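Local structure of putative esterase MT1895 (3S4K) at residues R113-W118 with Q134-N139; T30-D35 with A71-N76; G52-G57 with R95-G100. The protein probably hydrolyses acyl-CoA thioesters, as hotdog-fold thioesterases of the PaaI family do, perhaps with 1,4-dihydroxy-2-naphthoyl-CoA as substrate. All blocks are in the same frame, centred on the assembly; numbering follows the deposited sequence. Where two conformers were deposited one is given.

Contact 1: residues R113-W118 with Q134-N139; sequences RRQQLW and QVRLQN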
loop_
_atom_site.group_PDB
_atom_site.type_symbol
_atom_site.label_atom_id
_atom_site.label_comp_id
_atom_site.label_asym_id
_atom_site.label_seq_id
_atom_site.Cartn_x
_atom_site.Cartn_y
_atom_site.Cartn_z
ATOM N N ARG A 113 -13.452 2.068 21.397
ATOM C CA ARG A 113 -14.098 3.358 21.189
ATOM C C ARG A 113 -13.303 4.246 20.254
ATOM O O ARG A 113 -13.867 4.787 19.308
ATOM C CB ARG A 113 -14.323 4.084 22.509
ATOM C CG ARG A 113 -15.090 5.402 22.371
ATOM C CD ARG A 113 -15.366 6.027 23.721
ATOM N NE ARG A 113 -14.126 6.354 24.415
ATOM C CZ ARG A 113 -13.413 7.466 24.239
ATOM N NH1 ARG A 113 -13.802 8.414 23.384
ATOM N NH2 ARG A 113 -12.294 7.632 24.931
ATOM N N ARG A 114 -11.999 4.378 20.485
ATOM C CA ARG A 114 -11.208 5.327 19.696
ATOM C C ARG A 114 -10.573 4.746 18.450
ATOM O O ARG A 114 -10.450 5.453 17.439
ATOM C CB ARG A 114 -10.126 5.988 20.560
ATOM C CG ARG A 114 -10.700 7.009 21.503
ATOM C CD ARG A 114 -9.677 7.555 22.464
ATOM N NE ARG A 114 -8.662 8.351 21.760
ATOM C CZ ARG A 114 -7.909 9.291 22.314
ATOM N NH1 ARG A 114 -8.041 9.593 23.603
ATOM N NH2 ARG A 114 -7.011 9.927 21.573
ATOM N N GLN A 115 -10.104 3.495 18.544
ATOM C CA GLN A 115 -9.365 2.866 17.414
ATOM C C GLN A 115 -9.804 1.431 17.134
ATOM O O GLN A 115 -10.437 0.776 17.986
ATOM C CB GLN A 115 -7.843 2.908 17.653
ATOM C CG GLN A 115 -7.283 4.347 17.956
ATOM C CD GLN A 115 -5.762 4.466 17.790
ATOM O OE1 GLN A 115 -5.168 3.784 16.990
ATOM N NE2 GLN A 115 -5.145 5.374 18.546
ATOM N N GLN A 116 -9.454 0.970 15.932
ATOM C CA GLN A 116 -9.554 -0.418 15.552
ATOM C C GLN A 116 -8.254 -0.880 14.926
ATOM O O GLN A 116 -7.534 -0.101 14.287
ATOM C CB GLN A 116 -10.726 -0.700 14.595
ATOM C CG GLN A 116 -12.030 -0.029 14.952
ATOM C CD GLN A 116 -13.159 -0.428 14.040
ATOM O OE1 GLN A 116 -13.279 -1.614 13.670
ATOM N NE2 GLN A 116 -14.000 0.549 13.659
ATOM N N LEU A 117 -7.995 -2.169 15.080
ATOM C CA LEU A 117 -6.861 -2.808 14.476
ATOM C C LEU A 117 -7.371 -4.095 13.803
ATOM O O LEU A 117 -7.977 -4.956 14.472
ATOM C CB LEU A 117 -5.769 -3.048 15.538
ATOM C CG LEU A 117 -4.443 -3.606 15.022
ATOM C CD1 LEU A 117 -3.711 -2.581 14.190
ATOM C CD2 LEU A 117 -3.555 -4.131 16.152
ATOM N N TRP A 118 -7.137 -4.233 12.494
ATOM C CA TRP A 118 -7.592 -5.374 11.697
ATOM C C TRP A 118 -6.414 -6.072 11.009
ATOM O O TRP A 118 -5.484 -5.407 10.558
ATOM C CB TRP A 118 -8.586 -4.944 10.609
ATOM C CG TRP A 118 -9.925 -4.547 11.185
ATOM C CD1 TRP A 118 -10.263 -3.353 11.710
ATOM C CD2 TRP A 118 -11.087 -5.374 11.290
ATOM N NE1 TRP A 118 -11.572 -3.359 12.131
ATOM C CE2 TRP A 118 -12.098 -4.602 11.907
ATOM C CE3 TRP A 118 -11.369 -6.696 10.939
ATOM C CZ2 TRP A 118 -13.383 -5.104 12.151
ATOM C CZ3 TRP A 118 -12.626 -7.197 11.215
ATOM C CH2 TRP A 118 -13.621 -6.400 11.804
ATOM N N GLN A 134 -1.565 -5.458 8.760
ATOM C CA GLN A 134 -2.433 -4.944 9.812
ATOM C C GLN A 134 -2.676 -3.493 9.561
ATOM O O GLN A 134 -1.740 -2.767 9.256
ATOM C CB GLN A 134 -1.814 -5.146 11.175
ATOM C CG GLN A 134 -1.617 -6.610 11.383
ATOM C CD GLN A 134 -1.016 -6.982 12.682
ATOM O OE1 GLN A 134 -0.710 -6.138 13.525
ATOM N NE2 GLN A 134 -0.828 -8.278 12.857
ATOM N N VAL A 135 -3.935 -3.094 9.709
ATOM C CA VAL A 135 -4.357 -1.732 9.510
ATOM C C VAL A 135 -4.927 -1.165 10.799
ATOM O O VAL A 135 -5.833 -1.760 11.390
ATOM C CB VAL A 135 -5.401 -1.662 8.380
ATOM C CG1 VAL A 135 -5.829 -0.212 8.116
ATOM C CG2 VAL A 135 -4.852 -2.319 7.118
ATOM N N ARG A 136 -4.400 -0.008 11.204
ATOM C CA ARG A 136 -4.866 0.712 12.385
ATOM C C ARG A 136 -5.719 1.871 11.902
ATOM O O ARG A 136 -5.291 2.632 11.020
ATOM C CB ARG A 136 -3.689 1.198 13.210
ATOM C CG ARG A 136 -4.079 2.027 14.446
ATOM C CD ARG A 136 -2.870 2.413 15.238
ATOM N NE ARG A 136 -2.341 1.271 15.975
ATOM C CZ ARG A 136 -2.831 0.799 17.121
ATOM N NH1 ARG A 136 -3.903 1.336 17.700
ATOM N NH2 ARG A 136 -2.269 -0.277 17.668
ATOM N N LEU A 137 -6.925 1.984 12.464
ATOM C CA LEU A 137 -7.874 3.018 12.082
ATOM C C LEU A 137 -8.312 3.819 13.297
ATOM O O LEU A 137 -8.404 3.290 14.392
ATOM C CB LEU A 137 -9.101 2.402 11.404
ATOM C CG LEU A 137 -8.811 1.633 10.110
ATOM C CD1 LEU A 137 -8.787 0.131 10.407
ATOM C CD2 LEU A 137 -9.770 2.032 8.943
ATOM N N GLN A 138 -8.614 5.093 13.063
ATOM C CA GLN A 138 -9.313 5.926 14.013
ATOM C C GLN A 138 -10.809 5.901 13.747
ATOM O O GLN A 138 -11.240 6.031 12.597
ATOM C CB GLN A 138 -8.843 7.386 13.863
ATOM C CG GLN A 138 -7.839 7.786 14.839
ATOM C CD GLN A 138 -7.481 9.274 14.765
ATOM O OE1 GLN A 138 -8.262 10.137 14.310
ATOM N NE2 GLN A 138 -6.299 9.571 15.220
ATOM N N ASN A 139 -11.602 5.755 14.802
ATOM C CA ASN A 139 -13.042 5.961 14.711
ATOM C C ASN A 139 -13.334 7.454 14.846
ATOM O O ASN A 139 -12.822 8.087 15.746
ATOM C CB ASN A 139 -13.752 5.206 15.825
ATOM C CG ASN A 139 -13.566 3.695 15.723
ATOM O OD1 ASN A 139 -13.494 3.135 14.618
ATOM N ND2 ASN A 139 -13.484 3.029 16.881
#

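Contact 2: residues T30-D35 with A71-N76; sequences TELGPD and AFAWLN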
loop_
_atom_site.group_PDB
_atom_site.type_symbol
_atom_site.label_atom_id
_atom_site.label_comp_id
_atom_site.label_asym_id
_atom_site.label_seq_id
_atom_site.Cartn_x
_atom_site.Cartn_y
_atom_site.Cartn_z
ATOM N N THR A 30 -16.876 -10.094 -1.343
ATOM C CA THR A 30 -17.769 -11.251 -1.229
ATOM C C THR A 30 -18.485 -11.340 0.117
ATOM O O THR A 30 -19.565 -11.941 0.210
ATOM C CB THR A 30 -17.014 -12.566 -1.466
ATOM O OG1 THR A 30 -15.882 -12.684 -0.579
ATOM C CG2 THR A 30 -16.561 -12.646 -2.889
ATOM N N GLU A 31 -17.858 -10.802 1.166
ATOM C CA GLU A 31 -18.463 -10.759 2.513
ATOM C C GLU A 31 -18.136 -9.448 3.183
ATOM O O GLU A 31 -17.020 -8.924 3.058
ATOM C CB GLU A 31 -17.959 -11.858 3.455
ATOM C CG GLU A 31 -17.874 -13.247 2.864
ATOM C CD GLU A 31 -17.441 -14.305 3.877
ATOM O OE1 GLU A 31 -17.162 -13.978 5.049
ATOM O OE2 GLU A 31 -17.389 -15.491 3.478
ATOM N N LEU A 32 -19.110 -8.925 3.909
ATOM C CA LEU A 32 -18.927 -7.694 4.675
ATOM C C LEU A 32 -19.880 -7.673 5.871
ATOM O O LEU A 32 -21.100 -7.747 5.708
ATOM C CB LEU A 32 -19.119 -6.484 3.755
ATOM C CG LEU A 32 -19.027 -5.115 4.435
ATOM C CD1 LEU A 32 -17.696 -4.960 5.169
ATOM C CD2 LEU A 32 -19.213 -4.038 3.381
ATOM N N GLY A 33 -19.312 -7.590 7.077
ATOM C CA GLY A 33 -20.089 -7.477 8.289
ATOM C C GLY A 33 -19.245 -7.005 9.462
ATOM O O GLY A 33 -18.056 -6.743 9.311
ATOM N N PRO A 34 -19.850 -6.944 10.649
ATOM C CA PRO A 34 -19.144 -6.458 11.839
ATOM C C PRO A 34 -17.919 -7.267 12.240
ATOM O O PRO A 34 -17.018 -6.726 12.893
ATOM C CB PRO A 34 -20.197 -6.541 12.950
ATOM C CG PRO A 34 -21.466 -6.839 12.320
ATOM C CD PRO A 34 -21.290 -7.146 10.882
ATOM N N ASP A 35 -17.880 -8.556 11.894
ATOM C CA ASP A 35 -16.745 -9.373 12.323
ATOM C C ASP A 35 -15.682 -9.546 11.269
ATOM O O ASP A 35 -14.660 -10.189 11.535
ATOM C CB ASP A 35 -17.208 -10.730 12.817
ATOM C CG ASP A 35 -17.972 -10.631 14.125
ATOM O OD1 ASP A 35 -17.757 -9.666 14.899
ATOM O OD2 ASP A 35 -18.801 -11.507 14.363
ATOM N N ALA A 71 -14.025 -2.307 9.248
ATOM C CA ALA A 71 -14.010 -1.355 10.366
ATOM C C ALA A 71 -15.241 -0.463 10.349
ATOM O O ALA A 71 -15.859 -0.217 11.379
ATOM C CB ALA A 71 -12.720 -0.537 10.351
ATOM N N PHE A 72 -15.619 -0.003 9.164
ATOM C CA PHE A 72 -16.808 0.813 9.035
ATOM C C PHE A 72 -18.058 0.005 9.391
ATOM O O PHE A 72 -18.943 0.492 10.084
ATOM C CB PHE A 72 -16.911 1.337 7.627
ATOM C CG PHE A 72 -18.056 2.257 7.426
ATOM C CD1 PHE A 72 -17.902 3.625 7.613
ATOM C CD2 PHE A 72 -19.298 1.765 7.033
ATOM C CE1 PHE A 72 -18.975 4.502 7.410
ATOM C CE2 PHE A 72 -20.375 2.633 6.833
ATOM C CZ PHE A 72 -20.216 4.000 7.032
ATOM N N ALA A 73 -18.116 -1.238 8.927
ATOM C CA ALA A 73 -19.240 -2.096 9.248
ATOM C C ALA A 73 -19.377 -2.329 10.744
ATOM O O ALA A 73 -20.478 -2.280 11.267
ATOM C CB ALA A 73 -19.149 -3.446 8.499
ATOM N N TRP A 74 -18.278 -2.591 11.436
ATOM C CA TRP A 74 -18.355 -2.804 12.873
ATOM C C TRP A 74 -18.794 -1.515 13.582
ATOM O O TRP A 74 -19.677 -1.549 14.443
ATOM C CB TRP A 74 -17.026 -3.299 13.437
ATOM C CG TRP A 74 -17.083 -3.510 14.901
ATOM C CD1 TRP A 74 -17.576 -4.602 15.548
ATOM C CD2 TRP A 74 -16.680 -2.583 15.914
ATOM N NE1 TRP A 74 -17.464 -4.431 16.923
ATOM C CE2 TRP A 74 -16.916 -3.197 17.163
ATOM C CE3 TRP A 74 -16.103 -1.302 15.886
ATOM C CZ2 TRP A 74 -16.636 -2.561 18.366
ATOM C CZ3 TRP A 74 -15.806 -0.677 17.106
ATOM C CH2 TRP A 74 -16.075 -1.308 18.317
ATOM N N LEU A 75 -18.189 -0.382 13.226
ATOM C CA LEU A 75 -18.490 0.849 13.931
ATOM C C LEU A 75 -19.983 1.174 13.862
ATOM O O LEU A 75 -20.561 1.670 14.822
ATOM C CB LEU A 75 -17.696 2.015 13.357
ATOM C CG LEU A 75 -17.804 3.360 14.094
ATOM C CD1 LEU A 75 -17.384 3.269 15.535
ATOM C CD2 LEU A 75 -16.960 4.425 13.371
ATOM N N ASN A 76 -20.591 0.885 12.721
ATOM C CA ASN A 76 -21.981 1.263 12.464
ATOM C C ASN A 76 -22.979 0.146 12.750
ATOM O O ASN A 76 -24.174 0.275 12.466
ATOM C CB ASN A 76 -22.084 1.795 11.051
ATOM C CG ASN A 76 -21.408 3.150 10.917
ATOM O OD1 ASN A 76 -21.911 4.148 11.444
ATOM N ND2 ASN A 76 -20.232 3.187 10.275
#

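Contact 3: residues G52-G57 with R95-G100; sequences GVVHGG and RSISSG. With EDO (1,2-ethanediol), chain H.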
loop_
_atom_site.group_PDB
_atom_site.type_symbol
_atom_site.label_atom_id
_atom_site.label_comp_id
_atom_site.label_asym_id
_atom_site.label_seq_id
_atom_site.Cartn_x
_atom_site.Cartn_y
_atom_site.Cartn_z
ATOM N N GLY A 52 7.648 -8.328 -13.548
ATOM C CA GLY A 52 6.569 -9.190 -13.954
ATOM C C GLY A 52 5.866 -9.920 -12.833
ATOM O O GLY A 52 5.185 -10.897 -13.096
ATOM N N VAL A 53 6.017 -9.440 -11.593
ATOM C CA VAL A 53 5.269 -9.964 -10.457
ATOM C C VAL A 53 4.391 -8.850 -9.871
ATOM O O VAL A 53 4.573 -7.691 -10.192
ATOM C CB VAL A 53 6.192 -10.586 -9.364
ATOM C CG1 VAL A 53 6.949 -11.796 -9.934
ATOM C CG2 VAL A 53 7.147 -9.573 -8.810
ATOM N N VAL A 54 3.439 -9.205 -9.018
ATOM C CA VAL A 54 2.475 -8.233 -8.506
ATOM C C VAL A 54 3.217 -7.110 -7.762
ATOM O O VAL A 54 4.098 -7.380 -6.925
ATOM C CB VAL A 54 1.456 -8.904 -7.550
ATOM C CG1 VAL A 54 0.514 -7.848 -6.908
ATOM C CG2 VAL A 54 0.668 -10.023 -8.276
ATOM N N HIS A 55 2.882 -5.862 -8.068
ATOM C CA HIS A 55 3.387 -4.680 -7.339
ATOM C C HIS A 55 2.910 -4.750 -5.890
ATOM O O HIS A 55 1.716 -4.929 -5.618
ATOM C CB HIS A 55 2.852 -3.430 -8.016
ATOM C CG HIS A 55 3.478 -2.149 -7.566
ATOM N ND1 HIS A 55 3.338 -1.658 -6.287
ATOM C CD2 HIS A 55 4.183 -1.215 -8.253
ATOM C CE1 HIS A 55 3.946 -0.487 -6.199
ATOM N NE2 HIS A 55 4.469 -0.198 -7.376
ATOM N N GLY A 56 3.842 -4.672 -4.948
ATOM C CA GLY A 56 3.485 -4.769 -3.532
ATOM C C GLY A 56 2.386 -3.811 -3.097
ATOM O O GLY A 56 1.550 -4.123 -2.219
ATOM N N GLY A 57 2.404 -2.629 -3.694
ATOM C CA GLY A 57 1.346 -1.632 -3.513
ATOM C C GLY A 57 -0.061 -2.147 -3.706
ATOM O O GLY A 57 -0.995 -1.649 -3.078
ATOM N N ARG A 95 5.221 -13.890 -0.872
ATOM C CA ARG A 95 5.462 -14.704 -2.066
ATOM C C ARG A 95 5.101 -13.914 -3.308
ATOM O O ARG A 95 4.101 -13.206 -3.332
ATOM C CB ARG A 95 4.633 -16.001 -2.031
ATOM C CG ARG A 95 4.916 -16.967 -3.201
ATOM C CD ARG A 95 4.177 -18.290 -3.058
ATOM N NE ARG A 95 4.757 -19.146 -2.030
ATOM C CZ ARG A 95 5.881 -19.840 -2.182
ATOM N NH1 ARG A 95 6.557 -19.771 -3.320
ATOM N NH2 ARG A 95 6.332 -20.598 -1.193
ATOM N N SER A 96 5.941 -14.053 -4.336
ATOM C CA SER A 96 5.782 -13.386 -5.622
ATOM C C SER A 96 5.045 -14.276 -6.635
ATOM O O SER A 96 5.484 -15.392 -6.947
ATOM C CB SER A 96 7.153 -13.009 -6.207
ATOM O OG SER A 96 7.800 -12.044 -5.406
ATOM N N ILE A 97 3.932 -13.763 -7.145
ATOM C CA ILE A 97 3.167 -14.423 -8.210
ATOM C C ILE A 97 2.943 -13.431 -9.359
ATOM O O ILE A 97 3.170 -12.239 -9.196
ATOM C CB ILE A 97 1.817 -14.977 -7.692
ATOM C CG1 ILE A 97 0.870 -13.846 -7.249
ATOM C CG2 ILE A 97 2.055 -15.974 -6.540
ATOM C CD1 ILE A 97 -0.596 -14.289 -6.911
ATOM N N SER A 98 2.524 -13.950 -10.518
ATOM C CA SER A 98 2.390 -13.171 -11.746
ATOM C C SER A 98 1.004 -13.201 -12.396
ATOM O O SER A 98 0.767 -12.469 -13.374
ATOM C CB SER A 98 3.397 -13.695 -12.765
ATOM O OG SER A 98 4.694 -13.306 -12.399
ATOM N N SER A 99 0.125 -14.074 -11.900
ATOM C CA SER A 99 -1.204 -14.255 -12.476
ATOM C C SER A 99 -2.132 -15.009 -11.522
ATOM O O SER A 99 -1.702 -15.489 -10.461
ATOM C CB SER A 99 -1.098 -15.023 -13.800
ATOM O OG SER A 99 -0.768 -16.382 -13.578
ATOM N N GLY A 100 -3.400 -15.122 -11.919
ATOM C CA GLY A 100 -4.426 -15.811 -11.126
ATOM C C GLY A 100 -5.117 -14.895 -10.139
ATOM O O GLY A 100 -4.754 -13.719 -10.004
HETATM C C1 EDO H . 7.419 -7.289 -3.049
HETATM O O1 EDO H . 8.382 -6.628 -3.898
HETATM C C2 EDO H . 6.528 -8.226 -3.857
HETATM O O2 EDO H . 7.249 -9.331 -4.417
#

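Contact 1: residues R113-W118 with Q134-N139
Q116 and N139 meet through their amides, which cross at about a right angle: NE2 of Q116 donates to OD1 of N139 over 2.8 Å in an almost straight bond. The acceptor lies in the amide plane of Q116, although the two amide planes are turned 54° apart. With its oxygen so engaged, N139 uses the other end of its amide on the backbone, ND2 donating to O of R113 at 3.0 Å from above that carbonyl's plane. Asparagine suits this place because its short amide can accept and donate at once. Q116 is likewise used at both ends. Its chain runs extended beyond CG, and OE1 receives the indole NE1 of W118 at 2.9 Å, close to the ring plane, so a buried tryptophan N-H is satisfied.

The other face of the hairpin carries Q115, L117 and R136. NH1 of R136 reaches OE1 of Q115 at 2.8 Å; the oxygen sits at the guanidinium edge, with the two planes nearly perpendicular (88°). The bend at chi3 (-74°) turns NE off the extended line of the arginine chain, and CD1 of L117 lies over one guanidinium face.

Backbone bonds in both directions join the hydrogen-bonded pairs Q116-L137 and W118-V135, making a regular antiparallel ladder. In the hotdog fold this sheet wraps a long helix. W118 and V135 pack on helix 56-75, and Q116 NE2 also bonds A71 O there; strand 83-93 flanks strand 129-140, while L117 pairs with L109 and H110 on the other side.

Contact 2: residues T30-D35 with A71-N76
P34 meets W74 where the chain leaves a short edge strand: its carbonyl O lies 3.4 Å from CD1 of the indole, at the ring edge and near its plane. In W74, chi1 of 180° sets CG anti to the backbone N, and chi2 of 82° turns the CD1 side of the indole toward P34, whose CB also packs against CD1 at 4.2 Å. Proline fits a strand end because its ring fixes phi and offers a rigid apolar surface.

A73 points its methyl toward the 30-35 segment. Its CB touches G33 O at 3.6 Å and the CD1 branch of L32 at 3.9 Å. L32 has CG anti to its backbone N, and CD1 is the branch that reaches the helix. A small residue at A73 lets the helix come close to the strand backbone. At G33 a CB would point away from the helix but run into CD of the following P34, so glycine suits the place for a local reason.

This is the hotdog arrangement, in which the antiparallel sheet curls round helix 56-75: strand 28-33, paired with 36-43, lies beside the last turn of that helix. T30 and E31 both face R38 in a classic beta bulge, where the chain also turns a corner, and E31 forms a salt bridge with R38.

At the helix end N76 leaves the helical conformation, and its side chain folds back. ND2 donates to F72 O at 3.0 Å, while N76 N reaches the same oxygen from the opposite face of the carbonyl plane. ND2 of N76 also lies over the centre of the F72 ring, 3.2 Å above its plane. D35 is tied by a salt bridge to R111.

Contact 3: residues G52-G57 with R95-G100
V54 N donates to I97 O over 3.1 Å, nearly in line with the carbonyl, joining the turn before the long helix of the hotdog fold to the loop between strands 83-93 and 100-108. A second bond grips G52, whose carbonyl O accepts from S98 OG at 2.6 Å. Serine suits this spot: its hydroxyl, beside its own backbone N (chi1 -73°), is short enough to meet a backbone oxygen directly. G52 has a positive phi of 85°, a shape that glycine adopts readily.

Side chains pack around these bonds. V53 lays CG1 against S96 CB at 3.9 Å, and V54 and I97 lie side by side, pointing the same way, with CG2 of V54 against CG1 of I97. S96 OG donates to O2 of a 1,2-ethanediol, probably from the crystallisation liquor, which also bonds G86 N of the second subunit. Y59, one turn into the helix, touches both V54 and I97, while Q49 OE1 holds V53 N.

Further out, H55 NE2 is hydrogen-bonded to S65 OG of the second subunit, and the H55 ring meets that of F21 of the second subunit edge-to-face. The other ring nitrogen caps the helix: G57 N donates to H55 ND1 at 2.9 Å, close to the imidazole plane.

Contacts 1 and 2 are neighbours, with centres 13 Å apart, and both reach the same curled sheet. They touch where Q116 and W118 meet A71, W74 and P34, so the final turn of helix 56-75 is held between the hairpin and the strand 28-33 end. Contact 3 lies on the opposite side of the chain's centre, about 28 Å between centres from either. It shares helix 56-75 with contact 2, one at its start and the other at its end. Along the chain contacts 2 and 3 interleave, and contact 1 follows both. The helix is thus tied at its start to an inter-strand loop and at its end to the sheet, and among the three only contact 3 reaches the second subunit.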